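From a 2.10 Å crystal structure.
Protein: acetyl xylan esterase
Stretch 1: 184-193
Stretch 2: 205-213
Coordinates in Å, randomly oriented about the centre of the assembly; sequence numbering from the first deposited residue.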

# COMPACT_ATOMS: atom_id res chain seq x y z
N GLY A 184 -0.76 28.52 -2.28
CA GLY A 184 -1.27 27.27 -1.77
C GLY A 184 -0.37 26.61 -0.72
O GLY A 184 0.86 26.55 -0.86
N SER A 185 -1.02 26.09 0.30
CA SER A 185 -0.38 25.35 1.35
C SER A 185 0.63 26.14 2.20
O SER A 185 0.23 27.09 2.83
N GLN A 186 1.92 25.80 2.26
CA GLN A 186 2.85 26.77 2.79
C GLN A 186 2.57 28.19 2.19
O GLN A 186 2.64 29.16 2.90
N GLY A 187 2.33 28.26 0.89
CA GLY A 187 2.07 29.54 0.20
C GLY A 187 0.96 30.32 0.87
O GLY A 187 1.05 31.52 0.95
N GLY A 188 -0.09 29.61 1.30
CA GLY A 188 -1.30 30.14 1.90
C GLY A 188 -1.02 30.62 3.27
O GLY A 188 -1.46 31.70 3.64
N GLY A 189 -0.25 29.84 4.04
CA GLY A 189 0.30 30.31 5.32
C GLY A 189 1.14 31.57 5.20
O GLY A 189 0.99 32.51 6.04
N LEU A 190 2.05 31.61 4.21
CA LEU A 190 2.82 32.83 3.96
C LEU A 190 1.97 34.03 3.58
O LEU A 190 2.36 35.13 3.95
N ALA A 191 0.91 33.87 2.79
CA ALA A 191 0.03 35.00 2.48
C ALA A 191 -0.77 35.45 3.72
O ALA A 191 -1.08 36.64 3.83
N LEU A 192 -1.16 34.55 4.60
CA LEU A 192 -1.82 35.01 5.87
C LEU A 192 -0.78 35.80 6.72
O LEU A 192 -1.13 36.80 7.37
N ALA A 193 0.49 35.37 6.70
CA ALA A 193 1.57 36.09 7.41
C ALA A 193 1.76 37.50 6.82
O ALA A 193 1.94 38.49 7.52
N LEU A 205 -5.48 35.69 -0.70
CA LEU A 205 -6.07 34.53 -1.31
C LEU A 205 -5.39 33.19 -0.88
O LEU A 205 -4.89 32.45 -1.73
N PRO A 206 -5.42 32.84 0.42
CA PRO A 206 -4.91 31.52 0.88
C PRO A 206 -5.63 30.27 0.31
O PRO A 206 -6.85 30.14 0.43
N VAL A 207 -4.90 29.35 -0.30
CA VAL A 207 -5.46 28.04 -0.65
C VAL A 207 -4.93 26.99 0.36
O VAL A 207 -3.72 26.84 0.56
N PHE A 208 -5.84 26.25 0.97
CA PHE A 208 -5.50 25.25 2.02
C PHE A 208 -4.25 25.52 2.84
O PHE A 208 -3.27 24.77 2.77
N PRO A 209 -4.32 26.60 3.69
CA PRO A 209 -3.12 27.12 4.28
C PRO A 209 -2.52 26.17 5.33
O PRO A 209 -3.24 25.64 6.19
N PHE A 210 -1.22 25.95 5.17
CA PHE A 210 -0.32 25.27 6.10
C PHE A 210 0.13 26.29 7.13
O PHE A 210 -0.23 27.49 7.02
N LEU A 211 0.80 25.82 8.20
CA LEU A 211 1.24 26.72 9.29
C LEU A 211 0.09 27.31 10.12
O LEU A 211 0.22 28.42 10.65
N CYS A 212 -0.99 26.56 10.29
CA CYS A 212 -2.15 27.01 11.07
C CYS A 212 -2.44 25.98 12.15
O CYS A 212 -2.35 24.78 11.91
N HIS A 213 -2.83 26.49 13.30
CA HIS A 213 -3.24 25.74 14.44
C HIS A 213 -2.31 24.56 14.72
O HIS A 213 -2.76 23.41 14.71

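A sharp turn between a strand and a helix often brings backbone so close to a neighbouring segment that main-chain groups can share the contact with side chains. The acetyl xylan esterase segments 184-193 and 205-213 illustrate the principle, and Ser185, the residue with the largest covered area, is its centre. Its backbone adopts the unusual phi/psi 63/-119, immediately before the helix that starts at Gln186. Ser185 N donates to Val207 O at 2.8 Å, continuing the parallel register of Gly184 with Val207, and Ser185 O accepts from Phe210 N at 3.0 Å. Both bonds are nearly straight. The side chain, with chi1 in t, points away overall, yet Ser185 CB still lies 4.0 Å from Phe208 CD1 and Ser185 OG 3.5 Å from Phe210 CB. The hydroxyl makes no helix-capping bond; its hydrogen bond is satisfied elsewhere in the structure.

The two phenylalanines approach this turn in contrasting ways. Phe208, chi1 p, leaves its backbone sideways, but its ring end comes nearer, placing Phe208 CE1 4.5 Å from Gly184 C. In Phe210, chi1 t, the CA-to-CB bond points toward the first stretch, but the end of the side chain leads away; Phe210 CB sits 3.4 Å from Gln186 N, and Gln186 CA lies at the edge of the ring. Gln186 itself is extended, t at chi1 and chi2, and points away, its amide bonded elsewhere.

Along the helix, glycines permit the closeness. At Gly188 a CB would fall 2.9 Å from Val207 O, and at Gly189 a CB would be 2.4 Å from Phe210 O, both clashes. Without those atoms, Gly189 CA can approach Phe210 O to 3.3 Å in a CA-H...O contact, and Pro209 CB packs 3.7 Å from Gly188 C.

Further along the helix, apolar side chains meet one another. Leu192, m at chi1 and t at chi2, points toward the second stretch and packs against three of its residues: Leu192 CD2 meets Pro206 CG at 3.9 Å, while Leu192 CD1 reaches Pro209 CB at 4.1 Å and Cys212 SG at 3.9 Å. Cys212 has chi1 m, and both prolines have the C-gamma endo pucker. Leu211, also m then t, points toward the first stretch, and Leu211 CD1 lies 4.1 Å from Leu190 CD2. Leu190 shares that rotamer pair; although it points away, its end comes nearer. The contact thus combines a polar backbone clasp at Ser185 with apolar packing around Leu192 and Leu211.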

# COMPACT_ATOMS: atom_id res chain seq x y z
CB SER A 185 0.18 24.05 0.85
OG SER A 185 0.47 23.30 2.04
CB GLN A 186 4.27 26.41 2.45
CG GLN A 186 5.32 27.40 2.93
CD GLN A 186 6.73 26.91 2.60
OE1 GLN A 186 7.50 26.57 3.48
NE2 GLN A 186 7.06 26.82 1.30
CB LEU A 190 3.98 32.70 2.89
CG LEU A 190 4.95 31.52 3.21
CD1 LEU A 190 6.13 31.35 2.27
CD2 LEU A 190 5.46 31.65 4.64
CB ALA A 191 -0.96 34.68 1.36
CB LEU A 192 -2.38 33.82 6.70
CG LEU A 192 -3.57 33.03 6.15
CD1 LEU A 192 -3.92 31.88 7.08
CD2 LEU A 192 -4.80 33.90 5.97
CB ALA A 193 2.88 35.32 7.34
CB LEU A 205 -6.03 34.68 -2.82
CG LEU A 205 -6.95 35.76 -3.43
CD1 LEU A 205 -6.22 37.07 -3.58
CD2 LEU A 205 -7.41 35.32 -4.82
CB PRO A 206 -5.08 31.61 2.38
CG PRO A 206 -6.23 32.51 2.58
CD PRO A 206 -6.15 33.54 1.50
CB VAL A 207 -5.11 27.68 -2.13
CG1 VAL A 207 -5.53 26.27 -2.48
CG2 VAL A 207 -5.82 28.63 -3.08
CB PHE A 208 -5.62 23.78 1.55
CG PHE A 208 -5.02 23.44 0.23
CD1 PHE A 208 -3.64 23.48 0.01
CD2 PHE A 208 -5.83 22.90 -0.78
CE1 PHE A 208 -3.08 23.08 -1.21
CE2 PHE A 208 -5.29 22.48 -1.99
CZ PHE A 208 -3.92 22.57 -2.21
CB PRO A 209 -3.55 28.45 4.87
CG PRO A 209 -5.02 28.35 5.05
CD PRO A 209 -5.48 27.45 3.96
CB PHE A 210 0.85 24.71 5.26
CG PHE A 210 1.87 23.96 6.02
CD1 PHE A 210 1.55 22.77 6.66
CD2 PHE A 210 3.19 24.39 6.03
CE1 PHE A 210 2.52 22.05 7.35
CE2 PHE A 210 4.14 23.70 6.75
CZ PHE A 210 3.81 22.53 7.42
CB LEU A 211 2.15 27.88 8.81
CG LEU A 211 3.19 27.49 7.74
CD1 LEU A 211 3.79 28.67 6.97
CD2 LEU A 211 4.28 26.66 8.40
CB CYS A 212 -3.43 27.23 10.24
SG CYS A 212 -3.32 28.50 8.92
CB HIS A 213 -4.72 25.36 14.23
CG HIS A 213 -5.44 25.02 15.50
ND1 HIS A 213 -4.89 25.25 16.75
CD2 HIS A 213 -6.67 24.50 15.71
CE1 HIS A 213 -5.75 24.85 17.68
NE2 HIS A 213 -6.83 24.38 17.07